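PDB 5TA0: glycoside Hydrolase from Bacteroides uniformis, which probably hydrolyses agarose-type galactans, as a family 86 glycoside hydrolase of an agarose-degrading pathway in a gut symbiont. Local coordinates for residues 523-536 with 633-646. Sequence-based numbering, arbitrary orientation.
Sequences ETMEEVKYYATDYL and STVTMQIFNFSNNI. With EDO (1,2-ethanediol), chain Q; EDO (1,2-ethanediol), chain R; EDO (1,2-ethanediol), chain I; SO4 (sulfate ion), chain D.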
ATOM      1  N   GLU A 523     -21.189  -8.678 -19.550  1.00 14.07           N
ATOM      2  CA  GLU A 523     -19.955  -8.844 -20.315  1.00 14.02           C
ATOM      3  C   GLU A 523     -18.806  -8.882 -19.304  1.00 12.97           C
ATOM      4  O   GLU A 523     -18.963  -8.475 -18.155  1.00 12.34           O
ATOM      5  CB  GLU A 523     -19.738  -7.717 -21.311  1.00 15.15           C
ATOM      6  CG  GLU A 523     -20.862  -7.531 -22.326  1.00 16.58           C
ATOM      7  CD  GLU A 523     -20.981  -8.655 -23.330  1.00 19.02           C
ATOM      8  OE1 GLU A 523     -20.150  -9.582 -23.377  1.00 20.12           O
ATOM      9  OE2 GLU A 523     -21.949  -8.599 -24.133  1.00 23.06           O
ATOM     10  N   THR A 524     -17.677  -9.385 -19.771  1.00 12.05           N
ATOM     11  CA  THR A 524     -16.443  -9.442 -18.983  1.00 12.30           C
ATOM     12  C   THR A 524     -15.255  -8.885 -19.762  1.00 11.80           C
ATOM     13  O   THR A 524     -15.024  -9.235 -20.935  1.00 12.93           O
ATOM     14  CB  THR A 524     -16.138 -10.888 -18.573  1.00 12.68           C
ATOM     15  OG1 THR A 524     -17.199 -11.365 -17.753  1.00 12.87           O
ATOM     16  CG2 THR A 524     -14.843 -10.999 -17.767  1.00 13.75           C
ATOM     17  N   MET A 525     -14.467  -8.049 -19.082  1.00 11.54           N
ATOM     18  CA  MET A 525     -13.134  -7.645 -19.532  1.00 11.48           C
ATOM     19  C   MET A 525     -12.169  -8.307 -18.563  1.00 11.19           C
ATOM     20  O   MET A 525     -12.226  -8.039 -17.345  1.00 11.75           O
ATOM     21  CB  MET A 525     -12.954  -6.137 -19.495  1.00 12.19           C
ATOM     22  CG  MET A 525     -11.565  -5.694 -19.926  1.00 12.76           C
ATOM     23  SD  MET A 525     -11.297  -3.926 -19.763  1.00 13.65           S
ATOM     24  CE  MET A 525     -11.231  -3.749 -17.971  1.00 13.32           C
ATOM     25  N   GLU A 526     -11.343  -9.215 -19.081  1.00 10.52           N
ATOM     26  CA  GLU A 526     -10.330  -9.869 -18.277  1.00 11.14           C
ATOM     27  C   GLU A 526      -8.982  -9.248 -18.527  1.00 10.64           C
ATOM     28  O   GLU A 526      -8.468  -9.236 -19.650  1.00 10.36           O
ATOM     29  CB  GLU A 526     -10.253 -11.368 -18.569  1.00 13.27           C
ATOM     30  CG  GLU A 526      -9.254 -12.055 -17.677  1.00 16.36           C
ATOM     31  CD  GLU A 526      -9.322 -13.562 -17.735  1.00 20.75           C
ATOM     32  OE1 GLU A 526     -10.244 -14.108 -18.393  1.00 25.97           O
ATOM     33  OE2 GLU A 526      -8.439 -14.184 -17.090  1.00 24.88           O
ATOM     34  N   GLU A 527      -8.398  -8.744 -17.454  1.00  9.90           N
ATOM     35  CA  GLU A 527      -7.048  -8.180 -17.485  1.00  9.80           C
ATOM     36  C   GLU A 527      -6.045  -9.227 -17.119  1.00  9.75           C
ATOM     37  O   GLU A 527      -6.221  -9.937 -16.120  1.00  9.89           O
ATOM     38  CB  GLU A 527      -6.953  -7.012 -16.517  1.00  9.77           C
ATOM     39  CG  GLU A 527      -5.557  -6.411 -16.408  1.00  9.93           C
ATOM     40  CD  GLU A 527      -5.450  -5.320 -15.371  1.00 10.21           C
ATOM     41  OE1 GLU A 527      -6.484  -4.855 -14.842  1.00 10.39           O
ATOM     42  OE2 GLU A 527      -4.285  -4.946 -15.057  1.00 10.86           O
ATOM     43  N   VAL A 528      -4.989  -9.339 -17.935  1.00 10.01           N
ATOM     44  CA  VAL A 528      -3.850 -10.199 -17.619  1.00 10.29           C
ATOM     45  C   VAL A 528      -2.584  -9.376 -17.791  1.00  9.74           C
ATOM     46  O   VAL A 528      -2.437  -8.636 -18.779  1.00  9.21           O
ATOM     47  CB  VAL A 528      -3.819 -11.489 -18.491  1.00 11.23           C
ATOM     48  CG1 VAL A 528      -2.721 -12.411 -18.047  1.00 11.83           C
ATOM     49  CG2 VAL A 528      -5.136 -12.258 -18.376  1.00 12.89           C
ATOM     50  N   LYS A 529      -1.665  -9.502 -16.845  1.00  9.38           N
ATOM     51  CA  LYS A 529      -0.377  -8.802 -16.876  1.00  9.69           C
ATOM     52  C   LYS A 529       0.736  -9.788 -17.183  1.00  9.21           C
ATOM     53  O   LYS A 529       0.833 -10.854 -16.542  1.00  9.98           O
ATOM     54  CB  LYS A 529      -0.140  -8.110 -15.548  1.00 10.42           C
ATOM     55  CG  LYS A 529       1.063  -7.211 -15.537  1.00 11.25           C
ATOM     56  CD  LYS A 529       1.081  -6.407 -14.260  1.00 12.09           C
ATOM     57  CE  LYS A 529       2.248  -5.447 -14.213  1.00 12.08           C
ATOM     58  NZ  LYS A 529       2.110  -4.582 -13.014  1.00 12.04           N
ATOM     59  N   TYR A 530       1.575  -9.433 -18.156  1.00  8.59           N
ATOM     60  CA  TYR A 530       2.650 -10.293 -18.642  1.00  8.86           C
ATOM     61  C   TYR A 530       3.998  -9.633 -18.412  1.00  9.01           C
ATOM     62  O   TYR A 530       4.121  -8.412 -18.520  1.00  9.56           O
ATOM     63  CB  TYR A 530       2.452 -10.617 -20.116  1.00  9.01           C
ATOM     64  CG  TYR A 530       1.243 -11.459 -20.406  1.00  9.18           C
ATOM     65  CD1 TYR A 530       1.307 -12.845 -20.364  1.00  9.57           C
ATOM     66  CD2 TYR A 530       0.027 -10.877 -20.730  1.00  9.33           C
ATOM     67  CE1 TYR A 530       0.186 -13.633 -20.606  1.00 10.17           C
ATOM     68  CE2 TYR A 530      -1.093 -11.665 -21.008  1.00  9.55           C
ATOM     69  CZ  TYR A 530      -1.011 -13.031 -20.928  1.00  9.79           C
ATOM     70  OH  TYR A 530      -2.115 -13.814 -21.214  1.00 11.32           O
ATOM     71  N   TYR A 531       4.992 -10.458 -18.103  1.00  8.79           N
ATOM     72  CA  TYR A 531       6.331  -9.988 -17.773  1.00  8.73           C
ATOM     73  C   TYR A 531       7.304 -10.361 -18.879  1.00  8.93           C
ATOM     74  O   TYR A 531       7.072 -11.306 -19.621  1.00  9.47           O
ATOM     75  CB  TYR A 531       6.755 -10.586 -16.426  1.00  8.88           C
ATOM     76  CG  TYR A 531       5.826 -10.135 -15.334  1.00  8.85           C
ATOM     77  CD1 TYR A 531       6.047  -8.945 -14.660  1.00  8.77           C
ATOM     78  CD2 TYR A 531       4.690 -10.861 -15.032  1.00  8.97           C
ATOM     79  CE1 TYR A 531       5.146  -8.479 -13.699  1.00  8.76           C
ATOM     80  CE2 TYR A 531       3.794 -10.425 -14.062  1.00  8.97           C
ATOM     81  CZ  TYR A 531       4.041  -9.234 -13.398  1.00  9.21           C
ATOM     82  OH  TYR A 531       3.132  -8.761 -12.455  1.00 10.00           O
ATOM     83  N   ALA A 532       8.375  -9.608 -18.991  1.00  9.37           N
ATOM     84  CA  ALA A 532       9.431  -9.889 -19.971  1.00  9.57           C
ATOM     85  C   ALA A 532      10.380 -10.968 -19.458  1.00  9.65           C
ATOM     86  O   ALA A 532      10.414 -11.326 -18.271  1.00  9.94           O
ATOM     87  CB  ALA A 532      10.197  -8.620 -20.278  1.00  9.59           C
ATOM     88  N   THR A 533      11.202 -11.492 -20.364  1.00  9.99           N
ATOM     89  CA  THR A 533      12.180 -12.484 -19.999  1.00 10.86           C
ATOM     90  C   THR A 533      13.377 -11.927 -19.239  1.00 10.29           C
ATOM     91  O   THR A 533      14.083 -12.676 -18.607  1.00 11.37           O
ATOM     92  CB  THR A 533      12.732 -13.238 -21.219  1.00 11.09           C
ATOM     93  OG1 THR A 533      13.384 -12.312 -22.096  1.00 12.19           O
ATOM     94  CG2 THR A 533      11.596 -13.946 -21.993  1.00 11.41           C
ATOM     95  N   ASP A 534      13.603 -10.618 -19.316  1.00 10.58           N
ATOM     96  CA  ASP A 534      14.758  -9.987 -18.687  1.00 10.92           C
ATOM     97  C   ASP A 534      14.365  -8.576 -18.254  1.00  9.82           C
ATOM     98  O   ASP A 534      13.256  -8.126 -18.523  1.00  9.54           O
ATOM     99  CB  ASP A 534      15.932  -9.951 -19.689  1.00 12.49           C
ATOM    100  CG  ASP A 534      17.292  -9.949 -19.036  1.00 15.45           C
ATOM    101  OD1 ASP A 534      17.424  -9.714 -17.820  1.00 16.50           O
ATOM    102  OD2 ASP A 534      18.265 -10.214 -19.793  1.00 18.94           O
ATOM    103  N   TYR A 535      15.292  -7.867 -17.618  1.00  9.18           N
ATOM    104  CA  TYR A 535      15.005  -6.569 -17.036  1.00  9.68           C
ATOM    105  C   TYR A 535      16.307  -5.779 -16.853  1.00  9.64           C
ATOM    106  O   TYR A 535      17.386  -6.305 -17.130  1.00 10.62           O
ATOM    107  CB  TYR A 535      14.244  -6.764 -15.700  1.00  9.39           C
ATOM    108  CG  TYR A 535      15.107  -6.929 -14.470  1.00  9.72           C
ATOM    109  CD1 TYR A 535      14.845  -6.193 -13.303  1.00  9.47           C
ATOM    110  CD2 TYR A 535      16.190  -7.817 -14.461  1.00  9.78           C
ATOM    111  CE1 TYR A 535      15.666  -6.315 -12.185  1.00  9.27           C
ATOM    112  CE2 TYR A 535      16.998  -7.960 -13.344  1.00 10.12           C
ATOM    113  CZ  TYR A 535      16.728  -7.195 -12.200  1.00  9.70           C
ATOM    114  OH  TYR A 535      17.548  -7.324 -11.090  1.00 10.33           O
ATOM    115  N   LEU A 536      16.176  -4.525 -16.431  1.00 10.12           N
ATOM    116  CA  LEU A 536      17.301  -3.697 -15.937  1.00 10.52           C
ATOM    117  C   LEU A 536      18.464  -3.597 -16.928  1.00 11.08           C
ATOM    118  O   LEU A 536      19.532  -4.189 -16.720  1.00 12.07           O
ATOM    119  CB  LEU A 536      17.764  -4.184 -14.554  1.00 10.98           C
ATOM    120  CG  LEU A 536      18.743  -3.240 -13.810  1.00 11.65           C
ATOM    121  CD1 LEU A 536      18.237  -1.814 -13.709  1.00 11.72           C
ATOM    122  CD2 LEU A 536      19.017  -3.822 -12.437  1.00 12.16           C
ATOM    123  N   SER A 633      14.240  -0.120 -16.463  1.00  9.01           N
ATOM    124  CA  SER A 633      14.130  -1.006 -15.309  1.00  8.82           C
ATOM    125  C   SER A 633      13.302  -2.251 -15.644  1.00  8.28           C
ATOM    126  O   SER A 633      13.736  -3.364 -15.388  1.00  8.28           O
ATOM    127  CB  SER A 633      13.553  -0.273 -14.100  1.00  9.11           C
ATOM    128  OG  SER A 633      12.361   0.380 -14.427  1.00  8.80           O
ATOM    129  N   THR A 634      12.123  -2.038 -16.234  1.00  8.12           N
ATOM    130  CA  THR A 634      11.210  -3.132 -16.583  1.00  8.64           C
ATOM    131  C   THR A 634      10.436  -2.796 -17.839  1.00  8.22           C
ATOM    132  O   THR A 634      10.158  -1.623 -18.116  1.00  8.48           O
ATOM    133  CB  THR A 634      10.186  -3.431 -15.451  1.00  8.69           C
ATOM    134  OG1 THR A 634       9.408  -2.272 -15.181  1.00  9.37           O
ATOM    135  CG2 THR A 634      10.870  -3.904 -14.185  1.00  9.00           C
ATOM    136  N   VAL A 635      10.063  -3.845 -18.567  1.00  8.42           N
ATOM    137  CA  VAL A 635       9.059  -3.778 -19.610  1.00  8.87           C
ATOM    138  C   VAL A 635       8.052  -4.875 -19.329  1.00  8.62           C
ATOM    139  O   VAL A 635       8.406  -6.046 -19.278  1.00  8.87           O
ATOM    140  CB  VAL A 635       9.670  -3.934 -21.014  1.00  9.18           C
ATOM    141  CG1 VAL A 635       8.572  -3.894 -22.061  1.00  9.68           C
ATOM    142  CG2 VAL A 635      10.709  -2.839 -21.258  1.00  9.54           C
ATOM    143  N   THR A 636       6.814  -4.454 -19.057  1.00  8.41           N
ATOM    144  CA  THR A 636       5.699  -5.385 -18.816  1.00  8.47           C
ATOM    145  C   THR A 636       4.520  -4.950 -19.660  1.00  8.93           C
ATOM    146  O   THR A 636       4.545  -3.909 -20.292  1.00  9.57           O
ATOM    147  CB  THR A 636       5.349  -5.475 -17.315  1.00  8.39           C
ATOM    148  OG1 THR A 636       4.853  -4.211 -16.839  1.00  8.02           O
ATOM    149  CG2 THR A 636       6.568  -5.877 -16.498  1.00  8.39           C
ATOM    150  N   MET A 637       3.463  -5.749 -19.675  1.00  8.84           N
ATOM    151  CA  MET A 637       2.310  -5.441 -20.548  1.00  9.67           C
ATOM    152  C   MET A 637       1.019  -5.904 -19.907  1.00  9.68           C
ATOM    153  O   MET A 637       0.920  -7.023 -19.438  1.00 10.22           O
ATOM    154  CB  MET A 637       2.501  -6.088 -21.914  1.00 10.76           C
ATOM    155  CG  MET A 637       1.404  -5.763 -22.919  1.00 11.58           C
ATOM    156  SD  MET A 637       1.881  -6.131 -24.626  1.00 13.19           S
ATOM    157  CE  MET A 637       1.965  -7.917 -24.528  1.00 13.60           C
ATOM    158  N   GLN A 638       0.019  -5.041 -19.916  1.00  8.93           N
ATOM    159  CA  GLN A 638      -1.360  -5.415 -19.570  1.00  8.94           C
ATOM    160  C   GLN A 638      -2.166  -5.658 -20.834  1.00  9.52           C
ATOM    161  O   GLN A 638      -2.143  -4.851 -21.765  1.00  9.61           O
ATOM    162  CB  GLN A 638      -2.044  -4.312 -18.769  1.00  9.13           C
ATOM    163  CG  GLN A 638      -1.500  -4.147 -17.361  1.00  9.14           C
ATOM    164  CD  GLN A 638      -1.834  -2.786 -16.834  1.00  9.56           C
ATOM    165  OE1 GLN A 638      -1.199  -1.806 -17.237  1.00  9.72           O
ATOM    166  NE2 GLN A 638      -2.830  -2.695 -15.959  1.00 10.00           N
ATOM    167  N   ILE A 639      -2.856  -6.783 -20.850  1.00  9.90           N
ATOM    168  CA  ILE A 639      -3.789  -7.167 -21.920  1.00 11.55           C
ATOM    169  C   ILE A 639      -5.188  -7.159 -21.316  1.00 11.78           C
ATOM    170  O   ILE A 639      -5.387  -7.690 -20.224  1.00 12.95           O
ATOM    171  CB  ILE A 639      -3.424  -8.584 -22.436  1.00 13.16           C
ATOM    172  CG1 ILE A 639      -2.018  -8.576 -23.050  1.00 13.81           C
ATOM    173  CG2 ILE A 639      -4.440  -9.120 -23.436  1.00 14.97           C
ATOM    174  CD1 ILE A 639      -1.852  -7.725 -24.282  1.00 14.38           C
ATOM    175  N   PHE A 640      -6.153  -6.566 -22.030  1.00 10.85           N
ATOM    176  CA  PHE A 640      -7.540  -6.496 -21.592  1.00 10.88           C
ATOM    177  C   PHE A 640      -8.384  -7.192 -22.647  1.00 10.93           C
ATOM    178  O   PHE A 640      -8.577  -6.641 -23.724  1.00 11.80           O
ATOM    179  CB  PHE A 640      -7.974  -5.042 -21.452  1.00 10.66           C
ATOM    180  CG  PHE A 640      -7.141  -4.261 -20.468  1.00 10.56           C
ATOM    181  CD1 PHE A 640      -7.483  -4.240 -19.116  1.00 10.85           C
ATOM    182  CD2 PHE A 640      -6.029  -3.566 -20.879  1.00 11.06           C
ATOM    183  CE1 PHE A 640      -6.723  -3.533 -18.198  1.00 11.26           C
ATOM    184  CE2 PHE A 640      -5.261  -2.848 -19.952  1.00 11.05           C
ATOM    185  CZ  PHE A 640      -5.614  -2.848 -18.615  1.00 11.01           C
ATOM    186  N   ASN A 641      -8.808  -8.424 -22.360  1.00 11.06           N
ATOM    187  CA  ASN A 641      -9.573  -9.231 -23.315  1.00 11.37           C
ATOM    188  C   ASN A 641     -11.068  -9.153 -23.045  1.00 11.88           C
ATOM    189  O   ASN A 641     -11.503  -9.287 -21.906  1.00 11.17           O
ATOM    190  CB  ASN A 641      -9.091 -10.680 -23.250  1.00 11.43           C
ATOM    191  CG  ASN A 641      -7.729 -10.862 -23.890  1.00 12.04           C
ATOM    192  OD1 ASN A 641      -7.225  -9.956 -24.550  1.00 12.75           O
ATOM    193  ND2 ASN A 641      -7.148 -12.036 -23.725  1.00 12.87           N
ATOM    194  N   PHE A 642     -11.848  -8.977 -24.107  0.50 11.83           N
ATOM    195  CA  PHE A 642     -13.279  -8.775 -23.992  0.50 12.26           C
ATOM    196  C   PHE A 642     -14.062 -10.058 -24.293  0.50 13.21           C
ATOM    197  O   PHE A 642     -13.600 -10.928 -25.063  0.50 13.54           O
ATOM    198  CB  PHE A 642     -13.722  -7.653 -24.938  0.50 11.74           C
ATOM    199  CG  PHE A 642     -12.938  -6.369 -24.800  0.50 11.17           C
ATOM    200  CD1 PHE A 642     -12.335  -6.012 -23.600  0.50 11.25           C
ATOM    201  CD2 PHE A 642     -12.828  -5.509 -25.874  0.50 10.86           C
ATOM    202  CE1 PHE A 642     -11.643  -4.824 -23.486  0.50 11.18           C
ATOM    203  CE2 PHE A 642     -12.126  -4.321 -25.765  0.50 10.85           C
ATOM    204  CZ  PHE A 642     -11.536  -3.974 -24.566  0.50 11.23           C
ATOM    205  N   SER A 643     -15.227 -10.195 -23.661  1.00 14.27           N
ATOM    206  CA  SER A 643     -16.128 -11.340 -23.931  1.00 15.83           C
ATOM    207  C   SER A 643     -16.848 -11.225 -25.270  1.00 18.87           C
ATOM    208  O   SER A 643     -17.253 -12.256 -25.835  1.00 20.46           O
ATOM    209  CB  SER A 643     -17.142 -11.509 -22.803  1.00 14.90           C
ATOM    210  OG  SER A 643     -17.792 -10.275 -22.506  1.00 15.21           O
ATOM    211  N   ASN A 644     -17.041  -9.997 -25.744  0.50 19.41           N
ATOM    212  CA  ASN A 644     -17.644  -9.725 -27.046  0.50 20.62           C
ATOM    213  C   ASN A 644     -17.085  -8.397 -27.566  0.50 21.61           C
ATOM    214  O   ASN A 644     -16.198  -7.798 -26.935  0.50 21.24           O
ATOM    215  CB  ASN A 644     -19.174  -9.668 -26.910  0.50 20.43           C
ATOM    216  CG  ASN A 644     -19.810 -11.043 -26.813  0.50 20.48           C
ATOM    217  OD1 ASN A 644     -19.741 -11.842 -27.750  0.50 20.78           O
ATOM    218  ND2 ASN A 644     -20.424 -11.327 -25.672  0.50 20.22           N
ATOM    219  N   ASN A 645     -17.576  -7.945 -28.717  1.00 22.43           N
ATOM    220  CA  ASN A 645     -17.199  -6.655 -29.287  1.00 24.12           C
ATOM    221  C   ASN A 645     -17.839  -5.503 -28.508  1.00 25.77           C
ATOM    222  O   ASN A 645     -18.758  -4.835 -29.015  1.00 27.18           O
ATOM    223  CB  ASN A 645     -17.649  -6.626 -30.757  1.00 25.66           C
ATOM    224  CG  ASN A 645     -17.116  -5.433 -31.529  1.00 26.35           C
ATOM    225  OD1 ASN A 645     -16.385  -4.585 -31.008  1.00 25.89           O
ATOM    226  ND2 ASN A 645     -17.497  -5.362 -32.804  1.00 28.23           N
ATOM    227  N   ILE A 646     -17.351  -5.240 -27.293  1.00 25.74           N
ATOM    228  CA  ILE A 646     -17.979  -4.218 -26.439  1.00 26.63           C
ATOM    229  C   ILE A 646     -17.710  -2.775 -26.883  1.00 27.33           C
ATOM    230  O   ILE A 646     -18.436  -1.864 -26.478  1.00 27.90           O
ATOM    231  CB  ILE A 646     -17.613  -4.361 -24.944  1.00 27.42           C
ATOM    232  CG1 ILE A 646     -16.146  -4.025 -24.674  1.00 29.20           C
ATOM    233  CG2 ILE A 646     -17.952  -5.751 -24.426  1.00 27.13           C
ATOM    234  CD1 ILE A 646     -15.977  -3.308 -23.349  1.00 31.48           C
TER
HETATM  235  C1  EDO Q 714     -12.137 -12.873 -22.301  1.00 37.76           C
HETATM  236  O1  EDO Q 714     -12.830 -13.034 -23.542  1.00 40.48           O
HETATM  237  C2  EDO Q 714     -13.126 -12.349 -21.279  1.00 36.66           C
HETATM  238  O2  EDO Q 714     -14.143 -13.343 -21.137  1.00 37.33           O
HETATM  239  C1  EDO R 715     -20.762 -11.462 -17.211  1.00 40.20           C
HETATM  240  O1  EDO R 715     -19.896 -10.749 -16.323  1.00 38.49           O
HETATM  241  C2  EDO R 715     -20.706 -12.952 -16.891  1.00 41.07           C
HETATM  242  O2  EDO R 715     -20.486 -13.693 -18.096  1.00 43.87           O
HETATM  243  C1  EDO I 706      13.030 -16.090 -17.204  1.00 24.39           C
HETATM  244  O1  EDO I 706      12.694 -14.718 -17.012  1.00 23.60           O
HETATM  245  C2  EDO I 706      11.937 -16.740 -18.027  1.00 23.23           C
HETATM  246  O2  EDO I 706      11.646 -15.940 -19.172  1.00 23.45           O
HETATM  247  S   SO4 D 701     -16.655 -14.758 -16.500  1.00 24.10           S
HETATM  248  O1  SO4 D 701     -17.682 -15.805 -16.561  1.00 29.76           O
HETATM  249  O2  SO4 D 701     -16.274 -14.348 -17.858  1.00 31.08           O
HETATM  250  O3  SO4 D 701     -17.254 -13.578 -15.871  1.00 30.23           O
HETATM  251  O4  SO4 D 701     -15.549 -15.319 -15.750  1.00 31.06           O
HETATM  252  O   HOH W   1      11.316  -6.251 -17.668  1.00  8.81           O
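Glu523 turns its CG anti to its own carbonyl carbon (chi1 -58°) and bends again at chi2 (-69°), which brings OE1 to the Ser643 hydroxyl and the Asn644 amide. Glu523 OE1 accepts two bonds: Ser643 OG at 2.6 Å on the anti lone pair and, in the conformer given, Asn644 ND2 at 2.9 Å on the syn one, with carboxylate and amide planes nearly perpendicular. Ser643 OG in turn receives the backbone N of Thr524 almost straight (173°), so the hydroxyl relays between main chain and carboxylate. With an alanine at Glu523, the Asn644 amide and the Ser643 hydroxyl proton are likely to lose their shared acceptor, though OG would still accept from Thr524 N.

From Glu526 to Tyr530 the chains pair as antiparallel strands, with hydrogen-bonded pairs Glu526–Asn641, Val528–Ile639 and Tyr530–Met637. They are adjacent inner strands of a five-stranded mixed sheet, with 34-37 beyond 523-538 and 558-568 beyond 631-642. Tyr530 and Met637 pack on Ile549 of strand 545-549, consistent with a C-terminal beta-sandwich.

On the face bearing Glu527, Met525 SD lies 3.9 Å from Phe640 CD1, an oblique Met-aromatic contact. Met525 CG lies 3.7 Å from Phe642 CE1, at the ring edge in the conformer given. Glu527 runs alongside Phe640, Glu527 CD 3.6 Å from Phe640 CE1. Gln638 NE2 reaches Glu527 OE2 at 2.8 Å, nearly straight and from above the carboxylate plane; His35 holds OE1 and Arg563 bonds to Gln638 OE1. On the reverse face, Tyr530 CE2 lies 3.8 Å from Ile639 CG1.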